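PDB 6TZ0: RNA-dependent RNA Polymerase from Bombyx mori cytoplasmic polyhedrosis virus, which catalyses RNA-templated RNA synthesis, making plus strands by fully conservative transcription and probably minus strands during genome replication. Local coordinates for residues N114-K119 against K124-L129. Numbering follows the deposited sequence.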
ATOM      1  N   ASN A 114       4.866  37.477  -1.591  1.00 53.12           N
ATOM      2  CA  ASN A 114       4.434  37.112  -2.939  1.00 53.12           C
ATOM      3  C   ASN A 114       4.124  38.406  -3.680  1.00 53.12           C
ATOM      4  O   ASN A 114       2.976  38.839  -3.766  1.00 53.12           O
ATOM      5  CB  ASN A 114       3.223  36.188  -2.894  1.00 53.12           C
ATOM      6  CG  ASN A 114       3.070  35.348  -4.154  1.00 53.12           C
ATOM      7  OD1 ASN A 114       2.250  34.434  -4.194  1.00 53.12           O
ATOM      8  ND2 ASN A 114       3.881  35.626  -5.167  1.00 53.12           N
ATOM      9  N   THR A 115       5.163  39.028  -4.224  1.00 55.00           N
ATOM     10  CA  THR A 115       5.024  40.276  -4.960  1.00 55.00           C
ATOM     11  C   THR A 115       4.934  40.066  -6.462  1.00 55.00           C
ATOM     12  O   THR A 115       5.098  41.029  -7.217  1.00 55.00           O
ATOM     13  CB  THR A 115       6.198  41.207  -4.655  1.00 55.00           C
ATOM     14  OG1 THR A 115       7.416  40.596  -5.096  1.00 55.00           O
ATOM     15  CG2 THR A 115       6.286  41.480  -3.163  1.00 55.00           C
ATOM     16  N   TYR A 116       4.685  38.845  -6.911  1.00 53.87           N
ATOM     17  CA  TYR A 116       4.708  38.531  -8.329  1.00 53.87           C
ATOM     18  C   TYR A 116       3.315  38.607  -8.943  1.00 53.87           C
ATOM     19  O   TYR A 116       2.295  38.464  -8.265  1.00 53.87           O
ATOM     20  CB  TYR A 116       5.300  37.144  -8.553  1.00 53.87           C
ATOM     21  CG  TYR A 116       6.772  37.050  -8.243  1.00 53.87           C
ATOM     22  CD1 TYR A 116       7.717  37.464  -9.168  1.00 53.87           C
ATOM     23  CD2 TYR A 116       7.217  36.532  -7.034  1.00 53.87           C
ATOM     24  CE1 TYR A 116       9.063  37.374  -8.900  1.00 53.87           C
ATOM     25  CE2 TYR A 116       8.564  36.443  -6.754  1.00 53.87           C
ATOM     26  CZ  TYR A 116       9.481  36.865  -7.693  1.00 53.87           C
ATOM     27  OH  TYR A 116      10.824  36.775  -7.421  1.00 53.87           O
ATOM     28  N   GLU A 117       3.296  38.856 -10.247  1.00 57.02           N
ATOM     29  CA  GLU A 117       2.066  38.840 -11.019  1.00 57.02           C
ATOM     30  C   GLU A 117       1.511  37.419 -11.068  1.00 57.02           C
ATOM     31  O   GLU A 117       2.286  36.466 -11.115  1.00 57.02           O
ATOM     32  CB  GLU A 117       2.359  39.345 -12.432  1.00 57.02           C
ATOM     33  CG  GLU A 117       1.168  39.521 -13.347  1.00 57.02           C
ATOM     34  CD  GLU A 117       1.579  40.025 -14.709  1.00 57.02           C
ATOM     35  OE1 GLU A 117       2.796  40.176 -14.935  1.00 57.02           O
ATOM     36  OE2 GLU A 117       0.690  40.272 -15.552  1.00 57.02           O
ATOM     37  N   PRO A 118       0.189  37.240 -11.027  1.00 54.47           N
ATOM     38  CA  PRO A 118      -0.381  35.890 -11.138  1.00 54.47           C
ATOM     39  C   PRO A 118      -0.120  35.259 -12.499  1.00 54.47           C
ATOM     40  O   PRO A 118       0.288  35.918 -13.460  1.00 54.47           O
ATOM     41  CB  PRO A 118      -1.878  36.118 -10.911  1.00 54.47           C
ATOM     42  CG  PRO A 118      -1.943  37.350 -10.105  1.00 54.47           C
ATOM     43  CD  PRO A 118      -0.825  38.218 -10.598  1.00 54.47           C
ATOM     44  N   LYS A 119      -0.369  33.941 -12.546  1.00 53.82           N
ATOM     45  CA  LYS A 119      -0.089  33.073 -13.700  1.00 53.82           C
ATOM     46  C   LYS A 119       1.385  33.129 -14.095  1.00 53.82           C
ATOM     47  O   LYS A 119       1.733  33.165 -15.276  1.00 53.82           O
ATOM     48  CB  LYS A 119      -0.993  33.399 -14.894  1.00 53.82           C
ATOM     49  CG  LYS A 119      -2.456  33.040 -14.684  1.00 53.82           C
ATOM     50  CD  LYS A 119      -3.336  33.548 -15.821  1.00 53.82           C
ATOM     51  CE  LYS A 119      -3.542  32.504 -16.914  1.00 53.82           C
ATOM     52  NZ  LYS A 119      -2.338  32.271 -17.761  1.00 53.82           N
ATOM     53  N   LYS A 124       3.364  30.966  -8.500  1.00 47.05           N
ATOM     54  CA  LYS A 124       3.012  29.618  -8.060  1.00 47.05           C
ATOM     55  C   LYS A 124       3.962  29.128  -6.978  1.00 47.05           C
ATOM     56  O   LYS A 124       3.531  28.514  -5.995  1.00 47.05           O
ATOM     57  CB  LYS A 124       3.052  28.653  -9.243  1.00 47.05           C
ATOM     58  CG  LYS A 124       2.166  29.002 -10.405  1.00 47.05           C
ATOM     59  CD  LYS A 124       0.714  28.790 -10.103  1.00 47.05           C
ATOM     60  CE  LYS A 124      -0.105  29.172 -11.314  1.00 47.05           C
ATOM     61  NZ  LYS A 124       0.204  28.277 -12.460  1.00 47.05           N
ATOM     62  N   LEU A 125       5.252  29.433  -7.131  1.00 45.31           N
ATOM     63  CA  LEU A 125       6.259  29.009  -6.165  1.00 45.31           C
ATOM     64  C   LEU A 125       6.053  29.670  -4.807  1.00 45.31           C
ATOM     65  O   LEU A 125       6.102  28.997  -3.772  1.00 45.31           O
ATOM     66  CB  LEU A 125       7.646  29.312  -6.725  1.00 45.31           C
ATOM     67  CG  LEU A 125       8.924  28.837  -6.042  1.00 45.31           C
ATOM     68  CD1 LEU A 125       9.913  28.513  -7.108  1.00 45.31           C
ATOM     69  CD2 LEU A 125       9.507  29.926  -5.182  1.00 45.31           C
ATOM     70  N   HIS A 126       5.794  30.978  -4.786  1.00 47.73           N
ATOM     71  CA  HIS A 126       5.588  31.645  -3.506  1.00 47.73           C
ATOM     72  C   HIS A 126       4.222  31.351  -2.899  1.00 47.73           C
ATOM     73  O   HIS A 126       4.097  31.351  -1.670  1.00 47.73           O
ATOM     74  CB  HIS A 126       5.823  33.142  -3.663  1.00 47.73           C
ATOM     75  CG  HIS A 126       7.269  33.506  -3.781  1.00 47.73           C
ATOM     76  ND1 HIS A 126       8.081  33.682  -2.684  1.00 47.73           N
ATOM     77  CD2 HIS A 126       8.065  33.660  -4.865  1.00 47.73           C
ATOM     78  CE1 HIS A 126       9.305  33.975  -3.086  1.00 47.73           C
ATOM     79  NE2 HIS A 126       9.322  33.965  -4.407  1.00 47.73           N
ATOM     80  N   ALA A 127       3.208  31.049  -3.715  1.00 46.33           N
ATOM     81  CA  ALA A 127       1.949  30.564  -3.155  1.00 46.33           C
ATOM     82  C   ALA A 127       2.121  29.193  -2.517  1.00 46.33           C
ATOM     83  O   ALA A 127       1.546  28.914  -1.456  1.00 46.33           O
ATOM     84  CB  ALA A 127       0.874  30.515  -4.236  1.00 46.33           C
ATOM     85  N   ALA A 128       2.948  28.339  -3.121  1.00 45.54           N
ATOM     86  CA  ALA A 128       3.212  27.035  -2.530  1.00 45.54           C
ATOM     87  C   ALA A 128       4.068  27.139  -1.276  1.00 45.54           C
ATOM     88  O   ALA A 128       3.885  26.354  -0.344  1.00 45.54           O
ATOM     89  CB  ALA A 128       3.880  26.124  -3.549  1.00 45.54           C
ATOM     90  N   LEU A 129       4.995  28.096  -1.219  1.00 45.52           N
ATOM     91  CA  LEU A 129       5.770  28.266   0.006  1.00 45.52           C
ATOM     92  C   LEU A 129       4.933  28.879   1.122  1.00 45.52           C
ATOM     93  O   LEU A 129       5.154  28.570   2.301  1.00 45.52           O
ATOM     94  CB  LEU A 129       7.013  29.102  -0.272  1.00 45.52           C
ATOM     95  CG  LEU A 129       8.008  28.351  -1.156  1.00 45.52           C
ATOM     96  CD1 LEU A 129       9.146  29.237  -1.556  1.00 45.52           C
ATOM     97  CD2 LEU A 129       8.526  27.115  -0.459  1.00 45.52           C
TER
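His126, in the second turn of helix 121-134, turns its side chain toward the loop residues Asn114 and Tyr116 that run just ahead of that helix. At its root, CB meets the side-chain amide of Asn114: ND2 lies 3.5 Å from His126 CB. With CG anti to the carbonyl carbon (chi1 -75°), the imidazole extends toward Tyr116. There His126 CD2 comes within 3.4 Å of Tyr116 CE2, and at the tip His126 NE2 is 3.5 Å from that same ring carbon. The two rings are tilted by 26° and slid apart, their centroids separated by 5.3 Å, so they overlap little. Leu125 CD2 lies over one imidazole face, near its rim. The Asn114 amide, its plane 39° from that of the imidazole, reaches past His126 with its OD1 3.6 Å from Ala127 N, a contact rather than a hydrogen bond, while its ND2 sits in plane at the edge of the Tyr116 ring. Leu112 adds to the packing round His126, and Met122 and Tyr123 touch Tyr116. In this local loop-to-helix packing, the chain entering helix 121-134 folds back on it within the N-terminal region of the polymerase, away from the nucleotide- and magnesium-binding sites.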